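Putative monooxygenase Rv0793 (Mycobacterium tuberculosis, PDB 1Y0H) is a putative homodimeric monooxygenase that might take part in antibiotic biosynthesis or scavenge reactive oxygen species to help evade host defences. Local coordinates at residues Val6-Arg11 with Val91-Pro96. Sequence-based numbering, arbitrary orientation.
Sequences VAVIAR and VTVLAP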
ATOM      1  N   VAL A   6       0.786  -3.701  12.001  1.00 13.16           N
ATOM      2  CA  VAL A   6       0.687  -2.444  11.288  1.00 13.29           C
ATOM      3  C   VAL A   6       1.252  -2.638   9.902  1.00 13.64           C
ATOM      4  O   VAL A   6       1.994  -3.595   9.658  1.00 13.91           O
ATOM      5  CB  VAL A   6       1.449  -1.264  12.009  1.00 13.40           C
ATOM      6  CG1 VAL A   6       0.856  -0.970  13.368  1.00 16.05           C
ATOM      7  CG2 VAL A   6       2.977  -1.512  12.099  1.00 14.63           C
ATOM      8  N   ALA A   7       0.885  -1.732   9.001  1.00 13.04           N
ATOM      9  CA  ALA A   7       1.508  -1.667   7.682  1.00 12.33           C
ATOM     10  C   ALA A   7       2.017  -0.247   7.410  1.00 12.47           C
ATOM     11  O   ALA A   7       1.637   0.701   8.077  1.00 13.04           O
ATOM     12  CB  ALA A   7       0.535  -2.130   6.581  1.00 12.96           C
ATOM     13  N   VAL A   8       2.886  -0.106   6.416  1.00 11.58           N
ATOM     14  CA  VAL A   8       3.398   1.199   6.034  1.00 12.52           C
ATOM     15  C   VAL A   8       3.439   1.240   4.520  1.00 12.14           C
ATOM     16  O   VAL A   8       3.831   0.256   3.872  1.00 12.64           O
ATOM     17  CB  VAL A   8       4.845   1.434   6.564  1.00 12.47           C
ATOM     18  CG1 VAL A   8       5.359   2.822   6.179  1.00 13.98           C
ATOM     19  CG2 VAL A   8       4.910   1.246   8.070  1.00 12.90           C
ATOM     20  N   ILE A   9       2.988   2.358   3.959  1.00 12.17           N
ATOM     21  CA  ILE A   9       3.221   2.640   2.547  1.00 12.97           C
ATOM     22  C   ILE A   9       4.225   3.775   2.506  1.00 11.77           C
ATOM     23  O   ILE A   9       4.034   4.798   3.156  1.00 12.47           O
ATOM     24  CB  ILE A   9       1.930   3.074   1.812  1.00 13.51           C
ATOM     25  CG1 ILE A   9       0.913   1.947   1.815  1.00 15.04           C
ATOM     26  CG2 ILE A   9       2.239   3.505   0.347  1.00 13.94           C
ATOM     27  CD1 ILE A   9      -0.500   2.388   1.372  1.00 15.88           C
ATOM     28  N   ALA A  10       5.286   3.597   1.727  1.00 10.78           N
ATOM     29  CA  ALA A  10       6.270   4.665   1.538  1.00 10.96           C
ATOM     30  C   ALA A  10       6.398   4.896   0.046  1.00 11.20           C
ATOM     31  O   ALA A  10       6.695   3.957  -0.711  1.00 12.15           O
ATOM     32  CB  ALA A  10       7.611   4.280   2.134  1.00 11.51           C
ATOM     33  N   ARG A  11       6.190   6.142  -0.359  1.00 11.99           N
ATOM     34  CA  ARG A  11       6.242   6.531  -1.778  1.00 12.10           C
ATOM     35  C   ARG A  11       7.436   7.432  -2.028  1.00 11.77           C
ATOM     36  O   ARG A  11       7.653   8.407  -1.291  1.00 12.61           O
ATOM     37  CB  ARG A  11       4.951   7.248  -2.190  1.00 13.09           C
ATOM     38  CG  ARG A  11       3.699   6.517  -1.758  1.00 17.15           C
ATOM     39  CD  ARG A  11       2.440   7.118  -2.372  0.65 20.95           C
ATOM     40  NE  ARG A  11       1.938   6.216  -3.410  0.65 22.42           N
ATOM     41  CZ  ARG A  11       0.765   5.588  -3.380  0.65 24.10           C
ATOM     42  NH1 ARG A  11       0.450   4.775  -4.369  0.65 24.59           N
ATOM     43  NH2 ARG A  11      -0.105   5.776  -2.390  0.65 22.71           N
ATOM     44  N   VAL A  91       5.114   8.955   3.573  1.00 14.00           N
ATOM     45  CA  VAL A  91       4.967   7.771   4.420  1.00 14.36           C
ATOM     46  C   VAL A  91       3.617   7.773   5.104  1.00 14.76           C
ATOM     47  O   VAL A  91       3.248   8.751   5.749  1.00 15.28           O
ATOM     48  CB  VAL A  91       6.083   7.698   5.504  1.00 14.90           C
ATOM     49  CG1 VAL A  91       5.846   6.544   6.473  1.00 16.26           C
ATOM     50  CG2 VAL A  91       7.455   7.576   4.861  1.00 15.74           C
ATOM     51  N   THR A  92       2.892   6.669   4.960  1.00 14.36           N
ATOM     52  CA  THR A  92       1.632   6.485   5.671  1.00 15.39           C
ATOM     53  C   THR A  92       1.677   5.239   6.517  1.00 14.55           C
ATOM     54  O   THR A  92       1.961   4.151   6.023  1.00 14.38           O
ATOM     55  CB  THR A  92       0.453   6.401   4.686  1.00 15.32           C
ATOM     56  OG1 THR A  92       0.462   7.565   3.852  1.00 18.93           O
ATOM     57  CG2 THR A  92      -0.877   6.326   5.434  1.00 17.75           C
ATOM     58  N   VAL A  93       1.394   5.400   7.808  1.00 13.91           N
ATOM     59  CA  VAL A  93       1.278   4.236   8.684  1.00 14.53           C
ATOM     60  C   VAL A  93      -0.178   3.798   8.715  1.00 14.85           C
ATOM     61  O   VAL A  93      -1.074   4.640   8.823  1.00 15.01           O
ATOM     62  CB  VAL A  93       1.829   4.531  10.095  1.00 15.03           C
ATOM     63  CG1 VAL A  93       1.600   3.344  11.049  1.00 15.84           C
ATOM     64  CG2 VAL A  93       3.315   4.895  10.002  1.00 15.68           C
ATOM     65  N   LEU A  94      -0.396   2.486   8.612  1.00 14.77           N
ATOM     66  CA  LEU A  94      -1.728   1.912   8.445  1.00 15.66           C
ATOM     67  C   LEU A  94      -2.091   0.904   9.529  1.00 16.06           C
ATOM     68  O   LEU A  94      -1.273   0.062   9.908  1.00 17.08           O
ATOM     69  CB  LEU A  94      -1.844   1.235   7.081  1.00 15.73           C
ATOM     70  CG  LEU A  94      -1.554   2.069   5.826  1.00 15.92           C
ATOM     71  CD1 LEU A  94      -1.469   1.140   4.618  1.00 16.00           C
ATOM     72  CD2 LEU A  94      -2.635   3.117   5.617  1.00 16.53           C
ATOM     73  N   ALA A  95      -3.330   0.998  10.002  1.00 16.34           N
ATOM     74  CA  ALA A  95      -3.888   0.020  10.938  1.00 16.61           C
ATOM     75  C   ALA A  95      -4.855  -0.891  10.190  1.00 17.61           C
ATOM     76  O   ALA A  95      -5.798  -0.401   9.570  1.00 17.27           O
ATOM     77  CB  ALA A  95      -4.604   0.732  12.085  1.00 17.13           C
ATOM     78  N   PRO A  96      -4.615  -2.218  10.220  1.00 18.18           N
ATOM     79  CA  PRO A  96      -5.500  -3.147   9.520  1.00 18.48           C
ATOM     80  C   PRO A  96      -6.925  -3.055  10.026  1.00 18.82           C
ATOM     81  O   PRO A  96      -7.146  -2.909  11.229  1.00 19.24           O
ATOM     82  CB  PRO A  96      -4.913  -4.524   9.840  1.00 18.91           C
ATOM     83  CG  PRO A  96      -3.511  -4.281  10.237  1.00 19.49           C
ATOM     84  CD  PRO A  96      -3.491  -2.912  10.875  1.00 18.58           C
TER
HETATM   85  O   HOH W   1       2.247   7.196   1.548  1.00 16.18           O
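Ile9 and Leu94 each hold CG1 or CG anti to the carbonyl carbon (chi1 -64° and -56°), with CD1 of Ile9 extended, so the two side chains cross obliquely and meet at their tips, Ile9 CD1 lying 3.6 Å from Leu94 CD1. Ala7 shares this face, its CB beside CB of Leu94. On the other face Val8 and Val91 both place CG1 anti to the backbone N, and these diagonally related methyls touch at 3.8 Å; Val93 and Ala10 flank them with looser contacts. Between these two side-chain layers the antiparallel strands are joined by two hydrogen-bonded pairs. In Ala7-Leu94, the Ala7 N to Leu94 O bond (2.9 Å) is almost straight and in plane on a lone pair, whereas Leu94 N reaches Ala7 O (2.8 Å) from above the carbonyl plane. In Ile9-Thr92, Thr92 N approaches Ile9 O (2.8 Å) nearly along the C=O axis, and Ile9 N returns a bond to Thr92 O. The CA of Val8 adds a CA-H...O contact to Thr92 O (3.3 Å). A water bound to Thr92 OG1 (2.9 Å) donates weakly to Ile9 O. The pairing makes strand 90-96 an outermost strand of this subunit's own four-stranded sheet in this ferredoxin-like fold, as in the dimeric alpha-beta barrel proteins. Leu94, Ala95 and Pro96 pair with an antiparallel strand of the second subunit, continuing the sheet across the interface, and Ile9 packs on Ile9 of that subunit. Strand 53-59 binds the other edge of 6-11, while helix 62-69 lies over the Val8-Val93 face.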